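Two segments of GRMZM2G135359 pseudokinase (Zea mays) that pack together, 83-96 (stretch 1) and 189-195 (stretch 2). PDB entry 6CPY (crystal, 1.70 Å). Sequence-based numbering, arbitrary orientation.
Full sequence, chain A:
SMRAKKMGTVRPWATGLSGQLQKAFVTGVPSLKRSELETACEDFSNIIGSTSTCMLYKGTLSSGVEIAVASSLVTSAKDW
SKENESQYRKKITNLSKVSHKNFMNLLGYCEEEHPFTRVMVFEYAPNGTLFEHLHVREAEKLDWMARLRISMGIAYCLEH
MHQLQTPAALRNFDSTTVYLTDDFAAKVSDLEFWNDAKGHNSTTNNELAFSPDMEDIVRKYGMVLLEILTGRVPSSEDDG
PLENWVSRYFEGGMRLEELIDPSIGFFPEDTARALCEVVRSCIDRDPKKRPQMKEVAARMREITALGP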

# COMPACT_ATOMS: atom_id res chain seq x y z
N GLU A 83 17.64 17.61 -4.21
CA GLU A 83 16.39 17.05 -4.75
C GLU A 83 15.92 15.87 -3.90
O GLU A 83 14.73 15.76 -3.61
CB GLU A 83 16.56 16.64 -6.22
CG GLU A 83 15.41 15.85 -6.84
CD GLU A 83 14.09 16.62 -6.92
OE1 GLU A 83 14.10 17.86 -6.84
OE2 GLU A 83 13.04 15.96 -7.08
N ASN A 84 16.84 15.00 -3.51
CA ASN A 84 16.52 13.89 -2.61
C ASN A 84 15.89 14.44 -1.34
O ASN A 84 14.87 13.92 -0.89
CB ASN A 84 17.78 13.08 -2.24
CG ASN A 84 18.22 12.11 -3.32
OD1 ASN A 84 19.42 11.94 -3.55
ND2 ASN A 84 17.26 11.46 -3.98
N GLU A 85 16.50 15.48 -0.76
CA GLU A 85 16.00 16.07 0.48
C GLU A 85 14.61 16.65 0.27
O GLU A 85 13.73 16.49 1.10
CB GLU A 85 16.95 17.16 0.99
CG GLU A 85 16.58 17.74 2.35
CD GLU A 85 16.53 16.70 3.47
OE1 GLU A 85 17.24 15.66 3.39
OE2 GLU A 85 15.79 16.94 4.44
N SER A 86 14.42 17.32 -0.86
CA SER A 86 13.14 17.92 -1.18
C SER A 86 12.03 16.86 -1.31
O SER A 86 10.95 17.03 -0.75
CB SER A 86 13.25 18.74 -2.47
OG SER A 86 12.04 19.41 -2.73
N GLN A 87 12.31 15.77 -2.02
CA GLN A 87 11.35 14.69 -2.19
C GLN A 87 11.06 13.94 -0.89
O GLN A 87 9.96 13.45 -0.67
CB GLN A 87 11.83 13.71 -3.26
CG GLN A 87 11.79 14.30 -4.67
CD GLN A 87 10.37 14.58 -5.15
OE1 GLN A 87 9.94 15.73 -5.22
NE2 GLN A 87 9.63 13.52 -5.45
N TYR A 88 12.08 13.85 -0.04
CA TYR A 88 11.94 13.26 1.28
C TYR A 88 10.95 14.05 2.14
O TYR A 88 10.03 13.49 2.73
CB TYR A 88 13.32 13.18 1.95
CG TYR A 88 13.33 12.69 3.38
CD1 TYR A 88 13.38 11.31 3.67
CD2 TYR A 88 13.33 13.57 4.44
CE1 TYR A 88 13.41 10.86 4.97
CE2 TYR A 88 13.35 13.13 5.75
CZ TYR A 88 13.39 11.77 6.02
OH TYR A 88 13.41 11.35 7.32
N ARG A 89 11.13 15.36 2.21
CA ARG A 89 10.23 16.19 3.01
C ARG A 89 8.83 16.21 2.41
O ARG A 89 7.84 16.19 3.14
CB ARG A 89 10.76 17.61 3.16
CG ARG A 89 12.07 17.67 3.93
CD ARG A 89 12.51 19.10 4.21
NE ARG A 89 13.54 19.10 5.25
CZ ARG A 89 13.66 20.00 6.23
NH1 ARG A 89 12.80 21.01 6.35
NH2 ARG A 89 14.64 19.86 7.11
N LYS A 90 8.76 16.26 1.09
CA LYS A 90 7.49 16.28 0.36
C LYS A 90 6.67 15.03 0.66
O LYS A 90 5.49 15.11 0.95
CB LYS A 90 7.77 16.39 -1.14
CG LYS A 90 6.55 16.51 -2.04
CD LYS A 90 6.97 17.04 -3.40
CE LYS A 90 7.32 18.52 -3.34
NZ LYS A 90 8.64 18.82 -3.97
N LYS A 91 7.32 13.87 0.59
CA LYS A 91 6.63 12.62 0.92
C LYS A 91 6.08 12.64 2.34
O LYS A 91 4.94 12.26 2.58
CB LYS A 91 7.55 11.41 0.72
CG LYS A 91 6.88 10.11 1.17
CD LYS A 91 7.68 8.87 0.87
CE LYS A 91 6.88 7.65 1.30
NZ LYS A 91 7.61 6.38 1.07
N ILE A 92 6.90 13.07 3.30
CA ILE A 92 6.47 13.10 4.70
C ILE A 92 5.27 14.03 4.90
O ILE A 92 4.30 13.67 5.57
CB ILE A 92 7.62 13.48 5.64
CG1 ILE A 92 8.62 12.31 5.72
CG2 ILE A 92 7.08 13.87 7.01
CD1 ILE A 92 9.97 12.67 6.29
N THR A 93 5.34 15.23 4.32
CA THR A 93 4.25 16.19 4.43
C THR A 93 2.96 15.62 3.88
O THR A 93 1.93 15.69 4.54
CB THR A 93 4.61 17.51 3.70
OG1 THR A 93 5.74 18.10 4.35
CG2 THR A 93 3.44 18.48 3.72
N ASN A 94 3.02 15.01 2.70
CA ASN A 94 1.84 14.42 2.08
C ASN A 94 1.26 13.22 2.84
O ASN A 94 0.05 13.15 3.03
CB ASN A 94 2.13 14.08 0.62
CG ASN A 94 2.22 15.32 -0.26
OD1 ASN A 94 3.13 15.47 -1.07
ND2 ASN A 94 1.26 16.23 -0.09
N LEU A 95 2.11 12.31 3.31
CA LEU A 95 1.61 11.20 4.14
C LEU A 95 1.14 11.63 5.52
O LEU A 95 0.32 10.95 6.13
CB LEU A 95 2.66 10.07 4.25
CG LEU A 95 3.03 9.43 2.91
CD1 LEU A 95 3.99 8.26 3.13
CD2 LEU A 95 1.80 8.98 2.15
N SER A 96 1.62 12.76 6.03
CA SER A 96 1.14 13.26 7.32
C SER A 96 -0.37 13.58 7.29
O SER A 96 -1.01 13.60 8.34
CB SER A 96 1.92 14.50 7.76
OG SER A 96 1.57 15.61 6.96
N SER A 189 0.25 0.34 1.41
CA SER A 189 1.49 1.01 1.84
C SER A 189 2.11 1.88 0.77
O SER A 189 1.84 1.73 -0.43
CB SER A 189 2.51 -0.00 2.31
OG SER A 189 3.04 -0.75 1.24
N ASP A 190 2.96 2.79 1.22
CA ASP A 190 3.81 3.56 0.34
C ASP A 190 5.18 3.70 1.02
O ASP A 190 5.46 4.71 1.68
CB ASP A 190 3.20 4.91 0.07
CG ASP A 190 4.07 5.79 -0.82
OD1 ASP A 190 4.99 5.29 -1.51
OD2 ASP A 190 3.84 7.00 -0.82
N LEU A 191 6.01 2.69 0.83
CA LEU A 191 7.29 2.57 1.52
C LEU A 191 8.48 3.11 0.72
O LEU A 191 9.53 3.44 1.29
CB LEU A 191 7.52 1.11 1.90
CG LEU A 191 6.46 0.54 2.84
CD1 LEU A 191 6.62 -0.95 2.98
CD2 LEU A 191 6.50 1.22 4.20
N GLU A 192 8.32 3.19 -0.60
CA GLU A 192 9.40 3.60 -1.48
C GLU A 192 9.60 5.10 -1.37
O GLU A 192 8.64 5.86 -1.34
CB GLU A 192 9.06 3.24 -2.93
CG GLU A 192 9.01 1.74 -3.21
CD GLU A 192 10.26 1.21 -3.87
OE1 GLU A 192 11.38 1.62 -3.49
OE2 GLU A 192 10.13 0.35 -4.78
N PHE A 193 10.85 5.52 -1.33
CA PHE A 193 11.15 6.94 -1.31
C PHE A 193 10.76 7.52 -2.68
O PHE A 193 10.99 6.88 -3.71
CB PHE A 193 12.62 7.19 -0.98
CG PHE A 193 12.96 6.93 0.46
CD1 PHE A 193 13.04 5.63 0.95
CD2 PHE A 193 13.20 7.97 1.33
CE1 PHE A 193 13.34 5.39 2.28
CE2 PHE A 193 13.51 7.73 2.67
CZ PHE A 193 13.57 6.44 3.14
N TRP A 194 10.15 8.70 -2.67
CA TRP A 194 9.64 9.34 -3.90
C TRP A 194 10.78 9.85 -4.79
O TRP A 194 10.99 11.06 -4.89
CB TRP A 194 8.70 10.50 -3.55
CG TRP A 194 7.37 10.11 -2.94
CD1 TRP A 194 6.99 8.87 -2.50
CD2 TRP A 194 6.27 10.99 -2.67
NE1 TRP A 194 5.71 8.92 -1.98
CE2 TRP A 194 5.25 10.21 -2.08
CE3 TRP A 194 6.05 12.36 -2.89
CZ2 TRP A 194 4.02 10.76 -1.70
CZ3 TRP A 194 4.83 12.90 -2.51
CH2 TRP A 194 3.83 12.10 -1.92
N ASN A 195 11.49 8.94 -5.44
CA ASN A 195 12.57 9.31 -6.37
C ASN A 195 12.95 8.15 -7.29
O ASN A 195 12.11 7.65 -8.04
CB ASN A 195 13.80 9.82 -5.61
CG ASN A 195 14.35 8.81 -4.62
OD1 ASN A 195 14.59 7.65 -4.95
ND2 ASN A 195 14.58 9.26 -3.38
O HOH W 1 13.75 11.26 -1.04
O HOH W 2 10.95 10.48 -0.65
O HOH W 3 9.73 5.57 2.82

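Lys91 is the polar centre of this contact. Its side chain is fully extended, with all four chi angles near 180°, and this carries the ammonium group from the helix into the loop. There Lys91 NZ donates hydrogen bonds to Glu192 O at 2.7 Å and to Asp190 O at 2.8 Å. Lys91 NZ also donates to water 3 at 2.9 Å, and that water in turn donates to Leu191 O at 2.6 Å. Three successive carbonyls of the loop are thus tied to one lysine, two directly and one through water. The charge of Asp190 adds a long salt bridge, with Lys91 NZ 3.8 Å from Asp190 OD1.

The third direct hydrogen bond comes from one helical turn earlier. Gln87 NE2 donates to Trp194 O at 2.9 Å, and the N-H...O angle of 165° is nearly straight. Water 2 reinforces this pairing: it accepts from Trp194 N at 2.8 Å and donates weakly to Gln87 O at 3.1 Å. Water 1 bridges Asn84 O, at 2.9 Å, and Asn195 ND2, at 3.2 Å; the second bond is weak, and Asn195 is poorly ordered.

Trp194 has the largest area covered by the other stretch. The aliphatic part of Lys91 lies over one face of its indole, with Lys91 CG 3.7 Å from the centroid of the five-membered ring, so the same side chain serves both polar and apolar contacts. Within the loop, Trp194 NE1 donates to Asp190 OD2 at 2.9 Å, which satisfies the indole nitrogen and links the ring to Asp190. Lys90 CG approaches Trp194 CZ3 obliquely at 4.0 Å.

Elsewhere in the contact, the buried rings of Tyr88 and Phe193 meet edge to edge, with Tyr88 CD1 3.7 Å from Phe193 CE2. Leu95 CD2 comes within 4.1 Å of Asp190 OD2.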